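PHOX (Pseudomonas fluorescens, PDB 4A9V) catalyses the hydrolysis of phosphate monoesters as an alkaline phosphatase, using an iron-calcium cofactor held by a beta-propeller. Local coordinates at residues T20-S25 with G527-E532; Q472-S477 with A504-N509; L489-D494 with Q510-D515; G548-G553 with P569-M574. One frame throughout, in Å; residues are numbered along the deposited sequence. Where two conformers were deposited one is given.

Interaction 1. Residues T20-S25 with G527-E532. With LI (lithium ion), chain G.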
loop_
_atom_site.group_PDB
_atom_site.type_symbol
_atom_site.label_atom_id
_atom_site.label_comp_id
_atom_site.label_asym_id
_atom_site.label_seq_id
_atom_site.Cartn_x
_atom_site.Cartn_y
_atom_site.Cartn_z
ATOM N N THR A 20 -1.037 -11.331 -22.250
ATOM C CA THR A 20 -2.320 -11.748 -21.704
ATOM C C THR A 20 -2.255 -13.162 -21.124
ATOM O O THR A 20 -3.257 -13.672 -20.630
ATOM C CB THR A 20 -3.412 -11.702 -22.788
ATOM O OG1 THR A 20 -3.026 -12.540 -23.881
ATOM C CG2 THR A 20 -3.594 -10.285 -23.299
ATOM N N THR A 21 -1.058 -13.742 -21.093
ATOM C CA THR A 21 -0.868 -15.117 -20.646
ATOM C C THR A 21 -0.881 -15.238 -19.121
ATOM O O THR A 21 -0.669 -14.259 -18.406
ATOM C CB THR A 21 0.464 -15.666 -21.181
ATOM O OG1 THR A 21 1.510 -14.736 -20.882
ATOM C CG2 THR A 21 0.387 -15.880 -22.690
ATOM N N ASP A 22 -1.133 -16.452 -18.639
ATOM C CA ASP A 22 -1.176 -16.742 -17.207
ATOM C C ASP A 22 0.226 -17.088 -16.702
ATOM O O ASP A 22 0.440 -18.126 -16.070
ATOM C CB ASP A 22 -2.147 -17.896 -16.945
ATOM C CG ASP A 22 -2.539 -18.018 -15.489
ATOM O OD1 ASP A 22 -2.605 -16.975 -14.801
ATOM O OD2 ASP A 22 -2.877 -19.148 -15.060
ATOM N N THR A 23 1.158 -16.172 -16.960
ATOM C CA THR A 23 2.581 -16.374 -16.699
ATOM C C THR A 23 3.217 -15.037 -16.309
ATOM O O THR A 23 2.625 -13.978 -16.527
ATOM C CB THR A 23 3.313 -16.900 -17.949
ATOM O OG1 THR A 23 3.275 -15.907 -18.982
ATOM C CG2 THR A 23 2.677 -18.188 -18.452
ATOM N N ILE A 24 4.463 -15.086 -15.842
ATOM C CA ILE A 24 5.320 -13.908 -15.771
ATOM C C ILE A 24 6.102 -13.771 -17.076
ATOM O O ILE A 24 6.761 -14.706 -17.509
ATOM C CB ILE A 24 6.342 -14.054 -14.620
ATOM C CG1 ILE A 24 5.642 -14.196 -13.267
ATOM C CG2 ILE A 24 7.316 -12.888 -14.624
ATOM C CD1 ILE A 24 5.073 -12.907 -12.734
ATOM N N SER A 25 6.041 -12.595 -17.681
ATOM C CA SER A 25 6.855 -12.265 -18.841
ATOM C C SER A 25 7.876 -11.207 -18.448
ATOM O O SER A 25 7.527 -10.241 -17.764
ATOM C CB SER A 25 5.958 -11.725 -19.962
ATOM O OG SER A 25 4.940 -12.656 -20.290
ATOM N N GLY A 527 2.374 -9.677 -15.534
ATOM C CA GLY A 527 1.929 -10.720 -14.629
ATOM C C GLY A 527 0.824 -11.582 -15.202
ATOM O O GLY A 527 0.360 -11.365 -16.329
ATOM N N PRO A 528 0.365 -12.546 -14.401
ATOM C CA PRO A 528 -0.591 -13.544 -14.852
ATOM C C PRO A 528 -2.043 -13.056 -14.793
ATOM O O PRO A 528 -2.323 -11.893 -14.476
ATOM C CB PRO A 528 -0.350 -14.711 -13.889
ATOM C CG PRO A 528 0.133 -14.066 -12.634
ATOM C CD PRO A 528 0.983 -12.919 -13.115
ATOM N N ILE A 529 -2.961 -13.936 -15.149
ATOM C CA ILE A 529 -4.338 -13.540 -15.370
ATOM C C ILE A 529 -5.018 -13.205 -14.050
ATOM O O ILE A 529 -4.917 -13.951 -13.078
ATOM C CB ILE A 529 -5.099 -14.654 -16.121
ATOM C CG1 ILE A 529 -4.559 -14.760 -17.552
ATOM C CG2 ILE A 529 -6.599 -14.395 -16.123
ATOM C CD1 ILE A 529 -5.115 -15.930 -18.336
ATOM N N GLY A 530 -5.683 -12.053 -14.012
ATOM C CA GLY A 530 -6.515 -11.677 -12.879
ATOM C C GLY A 530 -5.765 -11.065 -11.707
ATOM O O GLY A 530 -6.390 -10.704 -10.716
ATOM N N CYS A 531 -4.438 -10.973 -11.796
ATOM C CA CYS A 531 -3.631 -10.430 -10.701
ATOM C C CYS A 531 -3.576 -8.910 -10.756
ATOM O O CYS A 531 -3.887 -8.292 -11.775
ATOM C CB CYS A 531 -2.207 -11.000 -10.734
ATOM S SG CYS A 531 -1.058 -10.159 -11.847
ATOM N N GLU A 532 -3.077 -8.319 -9.679
ATOM C CA GLU A 532 -2.352 -7.062 -9.787
ATOM C C GLU A 532 -0.916 -7.249 -9.328
ATOM O O GLU A 532 -0.584 -8.227 -8.661
ATOM C CB GLU A 532 -3.036 -5.934 -8.998
ATOM C CG GLU A 532 -3.006 -6.070 -7.486
ATOM C CD GLU A 532 -3.913 -5.055 -6.804
ATOM O OE1 GLU A 532 -5.134 -5.314 -6.721
ATOM O OE2 GLU A 532 -3.410 -4.001 -6.353
HETATM LI LI LI G . -7.151 -4.190 -7.501
HETATM O O HOH W 1 0.746 -12.106 -19.145
HETATM O O HOH W 2 -8.268 -3.787 -9.116
HETATM O O HOH W 3 -7.154 -5.894 -9.435
HETATM O O HOH W 4 -7.266 -3.098 -5.959
#
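D22, P528 and I529 form the close-fitting part of this meeting of two loops. The carboxylate of D22, with CG anti to the backbone N (chi1 -164°), reaches across so that OD1 accepts the amide hydrogen of I529 at 3.1 Å from I529 N, on the lone pair facing away from OD2 and at 157°. The same OD1 lies 3.3 Å from P528 CB and also meets the hydroxyl of S558, while OD2 takes the amide of T559. An acid suits this place, because its two oxygens gather N-H and O-H groups from three residues. I529 CG1 packs 3.5 Å from T20 O. I24 lies alongside the P528 ring, pointing the same way, with its CD1 4.1 Å from P528 CD. The loop 20-25 leads into strand 30-37, which joins strands from the end of the chain in one propeller blade, the familiar velcro closure; segment 527-532 is the link entering that blade. P528 opens a type II turn ending at C531, where G530, third in the turn, takes the positive phi (82°) that a residue without CB adopts easily. The side facing solvent is looser. T20, T21 and T23 start their side chains away from the partner loop, and T21 OG1 and T23 OG1 are hydrogen-bonded at 2.8 Å in the conformer described. Between the backbones a water donates to T21 O at 2.7 Å and to G527 O at 2.9 Å, tying together two carbonyls that could not bond directly. Beyond the turn E532 is buried and gives OE1 to a lithium ion at 2.4 Å.

Interaction 2. Residues Q472-S477 with A504-N509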
loop_
_atom_site.group_PDB
_atom_site.type_symbol
_atom_site.label_atom_id
_atom_site.label_comp_id
_atom_site.label_asym_id
_atom_site.label_seq_id
_atom_site.Cartn_x
_atom_site.Cartn_y
_atom_site.Cartn_z
ATOM N N GLN A 472 3.416 1.466 -27.610
ATOM C CA GLN A 472 4.226 0.336 -27.174
ATOM C C GLN A 472 4.215 0.141 -25.657
ATOM O O GLN A 472 4.118 -0.998 -25.201
ATOM C CB GLN A 472 5.659 0.444 -27.691
ATOM C CG GLN A 472 6.436 -0.865 -27.543
ATOM C CD GLN A 472 6.839 -1.178 -26.106
ATOM O OE1 GLN A 472 7.101 -0.276 -25.309
ATOM N NE2 GLN A 472 6.996 -2.461 -25.802
ATOM N N ASN A 473 4.307 1.225 -24.882
ATOM C CA ASN A 473 4.562 1.119 -23.441
ATOM C C ASN A 473 3.348 1.381 -22.556
ATOM O O ASN A 473 3.460 1.373 -21.332
ATOM C CB ASN A 473 5.715 2.035 -23.011
ATOM C CG ASN A 473 5.320 3.499 -22.959
ATOM O OD1 ASN A 473 4.188 3.855 -23.263
ATOM N ND2 ASN A 473 6.277 4.364 -22.634
ATOM N N MET A 474 2.180 1.550 -23.159
ATOM C CA MET A 474 1.047 2.082 -22.421
ATOM C C MET A 474 0.523 1.117 -21.358
ATOM O O MET A 474 0.561 -0.109 -21.502
ATOM C CB MET A 474 -0.069 2.502 -23.371
ATOM C CG MET A 474 -0.538 1.402 -24.293
ATOM S SD MET A 474 -1.866 1.999 -25.344
ATOM C CE MET A 474 -2.243 0.496 -26.241
ATOM N N PHE A 475 -0.043 1.713 -20.312
ATOM C CA PHE A 475 -0.526 1.001 -19.134
ATOM C C PHE A 475 -1.643 1.827 -18.494
ATOM O O PHE A 475 -1.871 2.976 -18.872
ATOM C CB PHE A 475 0.621 0.795 -18.136
ATOM C CG PHE A 475 1.239 2.077 -17.646
ATOM C CD1 PHE A 475 2.264 2.694 -18.360
ATOM C CD2 PHE A 475 0.775 2.687 -16.486
ATOM C CE1 PHE A 475 2.814 3.883 -17.911
ATOM C CE2 PHE A 475 1.315 3.888 -16.052
ATOM C CZ PHE A 475 2.327 4.493 -16.772
ATOM N N ASN A 476 -2.331 1.259 -17.518
ATOM C CA ASN A 476 -3.325 2.034 -16.786
ATOM C C ASN A 476 -3.275 1.751 -15.298
ATOM O O ASN A 476 -2.839 0.674 -14.869
ATOM C CB ASN A 476 -4.738 1.816 -17.349
ATOM C CG ASN A 476 -5.358 0.508 -16.907
ATOM O OD1 ASN A 476 -6.134 0.465 -15.950
ATOM N ND2 ASN A 476 -5.064 -0.567 -17.645
ATOM N N SER A 477 -3.693 2.745 -14.518
ATOM C CA SER A 477 -3.853 2.626 -13.076
ATOM C C SER A 477 -2.537 2.255 -12.384
ATOM O O SER A 477 -2.461 1.275 -11.640
ATOM C CB SER A 477 -4.939 1.607 -12.742
ATOM O OG SER A 477 -6.168 1.946 -13.366
ATOM N N ALA A 504 -7.592 -1.410 -24.734
ATOM C CA ALA A 504 -7.121 -2.261 -25.827
ATOM C C ALA A 504 -5.620 -2.088 -26.004
ATOM O O ALA A 504 -5.139 -0.972 -26.204
ATOM C CB ALA A 504 -7.854 -1.930 -27.118
ATOM N N GLY A 505 -4.892 -3.200 -25.963
ATOM C CA GLY A 505 -3.450 -3.179 -26.154
ATOM C C GLY A 505 -2.633 -3.139 -24.874
ATOM O O GLY A 505 -1.409 -3.211 -24.925
ATOM N N MET A 506 -3.291 -2.985 -23.731
ATOM C CA MET A 506 -2.567 -2.877 -22.465
ATOM C C MET A 506 -2.303 -4.219 -21.786
ATOM O O MET A 506 -1.416 -4.325 -20.942
ATOM C CB MET A 506 -3.306 -1.943 -21.519
ATOM C CG MET A 506 -3.243 -0.509 -21.999
ATOM S SD MET A 506 -4.243 0.602 -20.997
ATOM C CE MET A 506 -3.682 2.176 -21.643
ATOM N N GLY A 507 -3.104 -5.230 -22.104
ATOM C CA GLY A 507 -2.897 -6.561 -21.542
ATOM C C GLY A 507 -3.076 -6.644 -20.034
ATOM O O GLY A 507 -3.796 -5.849 -19.427
ATOM N N ASN A 508 -2.378 -7.604 -19.436
ATOM C CA ASN A 508 -2.448 -7.875 -18.005
ATOM C C ASN A 508 -1.727 -6.782 -17.218
ATOM O O ASN A 508 -0.932 -6.016 -17.780
ATOM C CB ASN A 508 -1.796 -9.229 -17.708
ATOM C CG ASN A 508 -2.621 -10.413 -18.182
ATOM O OD1 ASN A 508 -3.734 -10.272 -18.690
ATOM N ND2 ASN A 508 -2.066 -11.603 -18.003
ATOM N N ASN A 509 -1.903 -6.799 -15.901
ATOM C CA ASN A 509 -1.150 -5.895 -15.048
ATOM C C ASN A 509 0.339 -6.192 -15.095
ATOM O O ASN A 509 0.774 -7.265 -15.526
ATOM C CB ASN A 509 -1.693 -5.940 -13.621
ATOM C CG ASN A 509 -2.914 -5.073 -13.459
ATOM O OD1 ASN A 509 -2.890 -3.899 -13.831
ATOM N ND2 ASN A 509 -3.998 -5.644 -12.946
#
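M474 and M506 cross at about a right angle, two long thioether chains laid over one another. Each runs extended beyond CG, but they leave the backbone differently: M474 puts CG in the crowded position between its N and its carbonyl carbon (chi1 56°), whereas M506 holds CG anti to the carbonyl carbon (chi1 -69°). They meet near the middle, with M474 CG 4.0 Å from M506 CG, and again where M506 CE comes 4.0 Å from M474 CB. Past the crossing each tip reaches the other backbone. M474 CE ends 3.2 Å from A504 O and lies beside G505, where a CB would collide with it, so glycine is the fitting neighbour. M506 CE comes 3.4 Å from F475 O. An unbranched chain suits both places, since each extended thioether puts its methyl against the partner's backbone. In the fold, segment 472-477 leads into strand 478-483 and segment 504-509 into strand 510-514, the first and third strands of one four-stranded antiparallel propeller blade, so the crossing joins two loops at the same end of that blade. N476 approaches M506 obliquely. Its ND2 points to M506 SD at 3.6 Å, a weak hydrogen bond bent to 141°, and N476 CB lies 3.9 Å from the same sulfur. The other end of the amide is better held: OD1 accepts from S477 OG at 3.0 Å, a donor above the carbonyl plane, and from the amide of D496. F475 leaves the backbone away from 504-509, and its ring packs on Q510 and L512 of the blade.

Interaction 3. Residues L489-D494 with Q510-D515. With CA (calcium ion), chain R; LI (lithium ion), chain G.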
loop_
_atom_site.group_PDB
_atom_site.type_symbol
_atom_site.label_atom_id
_atom_site.label_comp_id
_atom_site.label_asym_id
_atom_site.label_seq_id
_atom_site.Cartn_x
_atom_site.Cartn_y
_atom_site.Cartn_z
ATOM N N LEU A 489 12.984 4.375 -11.266
ATOM C CA LEU A 489 11.649 4.370 -10.695
ATOM C C LEU A 489 10.838 3.227 -11.280
ATOM O O LEU A 489 10.523 3.219 -12.470
ATOM C CB LEU A 489 10.944 5.701 -10.979
ATOM C CG LEU A 489 9.510 5.796 -10.453
ATOM C CD1 LEU A 489 9.459 5.697 -8.936
ATOM C CD2 LEU A 489 8.871 7.095 -10.926
ATOM N N TRP A 490 10.442 2.307 -10.421
ATOM C CA TRP A 490 9.661 1.141 -10.807
ATOM C C TRP A 490 8.203 1.406 -10.529
ATOM O O TRP A 490 7.848 1.934 -9.474
ATOM C CB TRP A 490 10.155 -0.077 -10.034
ATOM C CG TRP A 490 11.598 -0.400 -10.311
ATOM C CD1 TRP A 490 12.723 0.115 -9.682
ATOM C CD2 TRP A 490 12.106 -1.276 -11.360
ATOM N NE1 TRP A 490 13.863 -0.395 -10.238
ATOM C CE2 TRP A 490 13.558 -1.246 -11.250
ATOM C CE3 TRP A 490 11.518 -2.074 -12.325
ATOM C CZ2 TRP A 490 14.370 -2.000 -12.077
ATOM C CZ3 TRP A 490 12.345 -2.812 -13.167
ATOM C CH2 TRP A 490 13.736 -2.794 -13.029
ATOM N N ILE A 491 7.361 1.142 -11.529
ATOM C CA ILE A 491 5.941 1.487 -11.527
ATOM C C ILE A 491 5.128 0.201 -11.673
ATOM O O ILE A 491 5.361 -0.576 -12.602
ATOM C CB ILE A 491 5.593 2.399 -12.725
ATOM C CG1 ILE A 491 6.385 3.705 -12.677
ATOM C CG2 ILE A 491 4.099 2.665 -12.769
ATOM C CD1 ILE A 491 6.392 4.473 -13.986
ATOM N N LEU A 492 4.231 -0.057 -10.727
ATOM C CA LEU A 492 3.480 -1.306 -10.677
ATOM C C LEU A 492 2.012 -0.967 -10.919
ATOM O O LEU A 492 1.540 0.059 -10.443
ATOM C CB LEU A 492 3.660 -1.958 -9.300
ATOM C CG LEU A 492 5.050 -2.522 -8.982
ATOM C CD1 LEU A 492 6.145 -1.473 -8.829
ATOM C CD2 LEU A 492 4.982 -3.365 -7.726
ATOM N N THR A 493 1.285 -1.814 -11.641
ATOM C CA THR A 493 -0.087 -1.474 -11.997
ATOM C C THR A 493 -1.157 -2.356 -11.368
ATOM O O THR A 493 -0.974 -3.558 -11.149
ATOM C CB THR A 493 -0.324 -1.381 -13.522
ATOM O OG1 THR A 493 -0.416 -2.684 -14.120
ATOM C CG2 THR A 493 0.767 -0.605 -14.198
ATOM N N ASP A 494 -2.296 -1.720 -11.108
ATOM C CA ASP A 494 -3.515 -2.363 -10.639
ATOM C C ASP A 494 -4.696 -1.790 -11.413
ATOM O O ASP A 494 -5.467 -0.974 -10.906
ATOM C CB ASP A 494 -3.708 -2.115 -9.144
ATOM C CG ASP A 494 -5.074 -2.546 -8.666
ATOM O OD1 ASP A 494 -5.604 -3.517 -9.246
ATOM O OD2 ASP A 494 -5.642 -1.881 -7.766
ATOM N N GLN A 510 1.126 -5.188 -14.746
ATOM C CA GLN A 510 2.491 -5.120 -15.219
ATOM C C GLN A 510 3.353 -4.227 -14.350
ATOM O O GLN A 510 2.866 -3.558 -13.427
ATOM C CB GLN A 510 2.482 -4.625 -16.647
ATOM C CG GLN A 510 1.859 -3.260 -16.807
ATOM C CD GLN A 510 1.573 -2.925 -18.259
ATOM O OE1 GLN A 510 2.348 -2.212 -18.912
ATOM N NE2 GLN A 510 0.444 -3.412 -18.761
ATOM N N MET A 511 4.651 -4.295 -14.600
ATOM C CA MET A 511 5.607 -3.417 -13.963
ATOM C C MET A 511 6.443 -2.760 -15.042
ATOM O O MET A 511 6.880 -3.415 -15.992
ATOM C CB MET A 511 6.493 -4.195 -12.979
ATOM C CG MET A 511 7.503 -3.327 -12.232
ATOM S SD MET A 511 8.184 -4.103 -10.752
ATOM C CE MET A 511 9.100 -5.453 -11.479
ATOM N N LEU A 512 6.669 -1.463 -14.875
ATOM C CA LEU A 512 7.458 -0.669 -15.798
ATOM C C LEU A 512 8.593 0.012 -15.042
ATOM O O LEU A 512 8.635 0.003 -13.811
ATOM C CB LEU A 512 6.577 0.382 -16.498
ATOM C CG LEU A 512 5.297 -0.175 -17.143
ATOM C CD1 LEU A 512 4.074 0.041 -16.263
ATOM C CD2 LEU A 512 5.071 0.411 -18.534
ATOM N N CYS A 513 9.545 0.538 -15.795
ATOM C CA CYS A 513 10.679 1.231 -15.225
ATOM C C CYS A 513 10.842 2.565 -15.932
ATOM O O CYS A 513 10.734 2.644 -17.153
ATOM C CB CYS A 513 11.943 0.389 -15.398
ATOM S SG CYS A 513 13.340 0.932 -14.389
ATOM N N ALA A 514 11.124 3.605 -15.156
ATOM C CA ALA A 514 11.179 4.965 -15.668
ATOM C C ALA A 514 12.476 5.658 -15.266
ATOM O O ALA A 514 13.024 5.419 -14.180
ATOM C CB ALA A 514 9.987 5.765 -15.171
ATOM N N ASP A 515 12.900 6.580 -16.123
ATOM C CA ASP A 515 14.016 7.484 -15.867
ATOM C C ASP A 515 13.458 8.836 -15.419
ATOM O O ASP A 515 12.802 9.523 -16.200
ATOM C CB ASP A 515 14.820 7.643 -17.163
ATOM C CG ASP A 515 16.069 8.472 -16.988
ATOM O OD1 ASP A 515 16.027 9.466 -16.243
ATOM O OD2 ASP A 515 17.093 8.139 -17.617
HETATM CA CA CA R . -5.032 0.177 -6.649
HETATM LI LI LI G . -7.151 -4.190 -7.501
HETATM O O HOH W 4 -7.266 -3.098 -5.959
HETATM O O HOH W 2 -8.268 -3.787 -9.116
HETATM O O HOH W 3 -7.154 -5.894 -9.435
HETATM O O HOH W 5 -4.641 -1.872 -5.126
HETATM O O HOH W 6 -6.899 -0.492 -5.307
#
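C513 SG sits like a knob over the six-membered ring of W490, 3.7 Å from its centroid and only 6° off the normal. SG is anti to the backbone N, which carries it across to the flat indole, while M511 CG abuts the ring's edge near its plane. M511 then bends at chi3 and lies alongside L492, its SD 3.8 Å from L492 CD1. These four share one face of the sheet. On the other, shared by L489, I491, L512 and A514, the alanine is small enough to admit I491 CD1 at 4.0 Å from A514 CB. The strands, neighbours in an antiparallel propeller blade, are joined by paired backbone hydrogen bonds, the straightest from I491 N to L512 O (171°). An alanine at W490 would remove the ring beneath C513 SG and the N-H given to D484, and would probably loosen this face of the blade. At the strand end T493 CG2 meets L512 CD1, and T493 OG1 accepts from Q510 N at 3.0 Å and also bonds to N509, a double use that suits a hydroxyl. One residue on, D494 spreads its carboxylate over two metals, OD2 on calcium at 2.4 Å and OD1 on lithium at 2.4 Å.

Interaction 4. Residues G548-G553 with P569-M574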
loop_
_atom_site.group_PDB
_atom_site.type_symbol
_atom_site.label_atom_id
_atom_site.label_comp_id
_atom_site.label_asym_id
_atom_site.label_seq_id
_atom_site.Cartn_x
_atom_site.Cartn_y
_atom_site.Cartn_z
ATOM N N GLY A 548 5.444 -8.668 -5.774
ATOM C CA GLY A 548 4.253 -9.445 -5.474
ATOM C C GLY A 548 3.300 -9.596 -6.647
ATOM O O GLY A 548 3.075 -8.667 -7.438
ATOM N N ILE A 549 2.699 -10.781 -6.704
ATOM C CA ILE A 549 1.604 -11.081 -7.600
ATOM C C ILE A 549 0.394 -11.389 -6.727
ATOM O O ILE A 549 0.361 -12.393 -6.015
ATOM C CB ILE A 549 1.944 -12.304 -8.476
ATOM C CG1 ILE A 549 3.194 -12.041 -9.330
ATOM C CG2 ILE A 549 0.750 -12.689 -9.334
ATOM C CD1 ILE A 549 3.107 -10.839 -10.250
ATOM N N GLN A 550 -0.534 -10.442 -6.690
ATOM C CA GLN A 550 -1.649 -10.475 -5.762
ATOM C C GLN A 550 -2.926 -10.922 -6.473
ATOM O O GLN A 550 -3.213 -10.492 -7.589
ATOM C CB GLN A 550 -1.846 -9.087 -5.131
ATOM C CG GLN A 550 -2.783 -9.079 -3.936
ATOM C CD GLN A 550 -3.219 -7.687 -3.548
ATOM O OE1 GLN A 550 -3.676 -6.912 -4.392
ATOM N NE2 GLN A 550 -3.119 -7.368 -2.261
ATOM N N HIS A 551 -3.688 -11.765 -5.781
ATOM C CA HIS A 551 -4.963 -12.308 -6.266
ATOM C C HIS A 551 -4.953 -12.762 -7.706
ATOM O O HIS A 551 -5.896 -12.502 -8.444
ATOM C CB HIS A 551 -6.141 -11.356 -5.989
ATOM C CG HIS A 551 -6.037 -10.005 -6.674
ATOM N ND1 HIS A 551 -6.228 -9.830 -8.002
ATOM C CD2 HIS A 551 -5.817 -8.738 -6.143
ATOM C CE1 HIS A 551 -6.120 -8.523 -8.299
ATOM N NE2 HIS A 551 -5.877 -7.857 -7.162
ATOM N N PRO A 552 -3.958 -13.575 -8.097
ATOM C CA PRO A 552 -4.097 -14.196 -9.408
ATOM C C PRO A 552 -5.406 -14.968 -9.515
ATOM O O PRO A 552 -5.812 -15.645 -8.570
ATOM C CB PRO A 552 -2.888 -15.137 -9.484
ATOM C CG PRO A 552 -2.574 -15.448 -8.066
ATOM C CD PRO A 552 -2.879 -14.192 -7.305
ATOM N N GLY A 553 -6.088 -14.833 -10.644
ATOM C CA GLY A 553 -7.336 -15.549 -10.848
ATOM C C GLY A 553 -8.480 -15.049 -9.978
ATOM O O GLY A 553 -9.393 -15.806 -9.670
ATOM N N PRO A 569 -5.030 -20.979 -7.889
ATOM C CA PRO A 569 -4.000 -19.944 -7.945
ATOM C C PRO A 569 -3.682 -19.390 -6.561
ATOM O O PRO A 569 -4.539 -19.392 -5.679
ATOM C CB PRO A 569 -4.640 -18.869 -8.822
ATOM C CG PRO A 569 -6.099 -19.002 -8.541
ATOM C CD PRO A 569 -6.354 -20.464 -8.282
ATOM N N ARG A 570 -2.429 -18.997 -6.358
ATOM C CA ARG A 570 -1.968 -18.518 -5.056
ATOM C C ARG A 570 -1.158 -17.240 -5.229
ATOM O O ARG A 570 -0.155 -17.228 -5.937
ATOM C CB ARG A 570 -1.108 -19.578 -4.365
ATOM C CG ARG A 570 -1.845 -20.881 -4.104
ATOM C CD ARG A 570 -0.887 -22.014 -3.795
ATOM N NE ARG A 570 -0.229 -21.840 -2.504
ATOM C CZ ARG A 570 0.697 -22.664 -2.034
ATOM N NH1 ARG A 570 1.128 -23.666 -2.791
ATOM N NH2 ARG A 570 1.211 -22.469 -0.829
ATOM N N SER A 571 -1.554 -16.187 -4.519
ATOM C CA SER A 571 -0.740 -14.979 -4.419
ATOM C C SER A 571 0.664 -15.365 -3.995
ATOM O O SER A 571 0.848 -16.208 -3.110
ATOM C CB SER A 571 -1.333 -14.019 -3.388
ATOM O OG SER A 571 -2.586 -13.511 -3.809
ATOM N N SER A 572 1.650 -14.759 -4.645
ATOM C CA SER A 572 3.036 -15.135 -4.442
ATOM C C SER A 572 3.937 -13.919 -4.465
ATOM O O SER A 572 3.648 -12.929 -5.145
ATOM C CB SER A 572 3.487 -16.109 -5.528
ATOM O OG SER A 572 2.706 -17.290 -5.524
ATOM N N VAL A 573 5.049 -14.021 -3.744
ATOM C CA VAL A 573 6.169 -13.119 -3.902
ATOM C C VAL A 573 7.166 -13.792 -4.827
ATOM O O VAL A 573 7.555 -14.947 -4.605
ATOM C CB VAL A 573 6.819 -12.798 -2.538
ATOM C CG1 VAL A 573 8.032 -11.899 -2.707
ATOM C CG2 VAL A 573 5.807 -12.154 -1.605
ATOM N N MET A 574 7.563 -13.067 -5.868
ATOM C CA MET A 574 8.499 -13.555 -6.870
ATOM C C MET A 574 9.863 -12.922 -6.656
ATOM O O MET A 574 9.962 -11.765 -6.264
ATOM C CB MET A 574 8.009 -13.194 -8.276
ATOM C CG MET A 574 6.567 -13.577 -8.556
ATOM S SD MET A 574 6.231 -15.341 -8.379
ATOM C CE MET A 574 7.247 -16.021 -9.686
#
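The planar groups, the H551 imidazole, Q550 amide and R570 guanidinium, find polar partners outside the two segments. H551 is hydrogen-bonded through both nitrogens, ND1 to G530 O and NE2 to E532 OE1; Q550 NE2 gives a hydrogen bond to N67 O; and R570 makes a cation-pi contact with F49, a salt bridge with E562 and a hydrogen bond to W38 O. Between the segments two puckered proline rings meet the partner chain: P552 leans on the R570 carbonyl carbon through CG (3.6 Å from R570 C) and on the S571 hydroxyl through CD, while P569 brings CG to 3.4 Å from P552 O. Proline's closed ring limits phi at both points, where one chain leaves its strand and the other is about to enter one. Strands 544-550 and 572-578 are the two middle strands of a four-stranded antiparallel blade, paired by I549 N to S572 O (2.8 Å, 174°) and S572 N to I549 O (3.0 Å). I549 CG1 meets M574 CG at 3.8 Å, the chains crossing obliquely. Where the pairing ends, S571 OG accepts from H551 N at 2.9 Å while also bonding N67. An alanine at S571 would remove that hydroxyl and would probably leave the H551 amide and N67 less well held. With an acceptor at each ring nitrogen, H551 probably carries both protons and a positive charge, partly balancing the carboxylates around the lithium.

Overall arrangement
The four contacts run through two neighbouring propeller blades on one side of the chain. Interaction 3 lies within the sheet of strands 478-483 to 521-526, with interaction 2 in loops at one end of it, their centres about 11 Å apart. Interaction 4 lies in the next blade, completed by strand 30-37, and interaction 1 sits at the link between blades, its centre about 9 Å from that of interaction 4 and about 12 Å from that of interaction 2. Along the chain, interactions 2 and 3 alternate their segments inside the loop closed by interaction 1; interaction 4 follows. D494 of interaction 3 and E532 of interaction 1 share the lithium ion, so both blades converge on the metal centre.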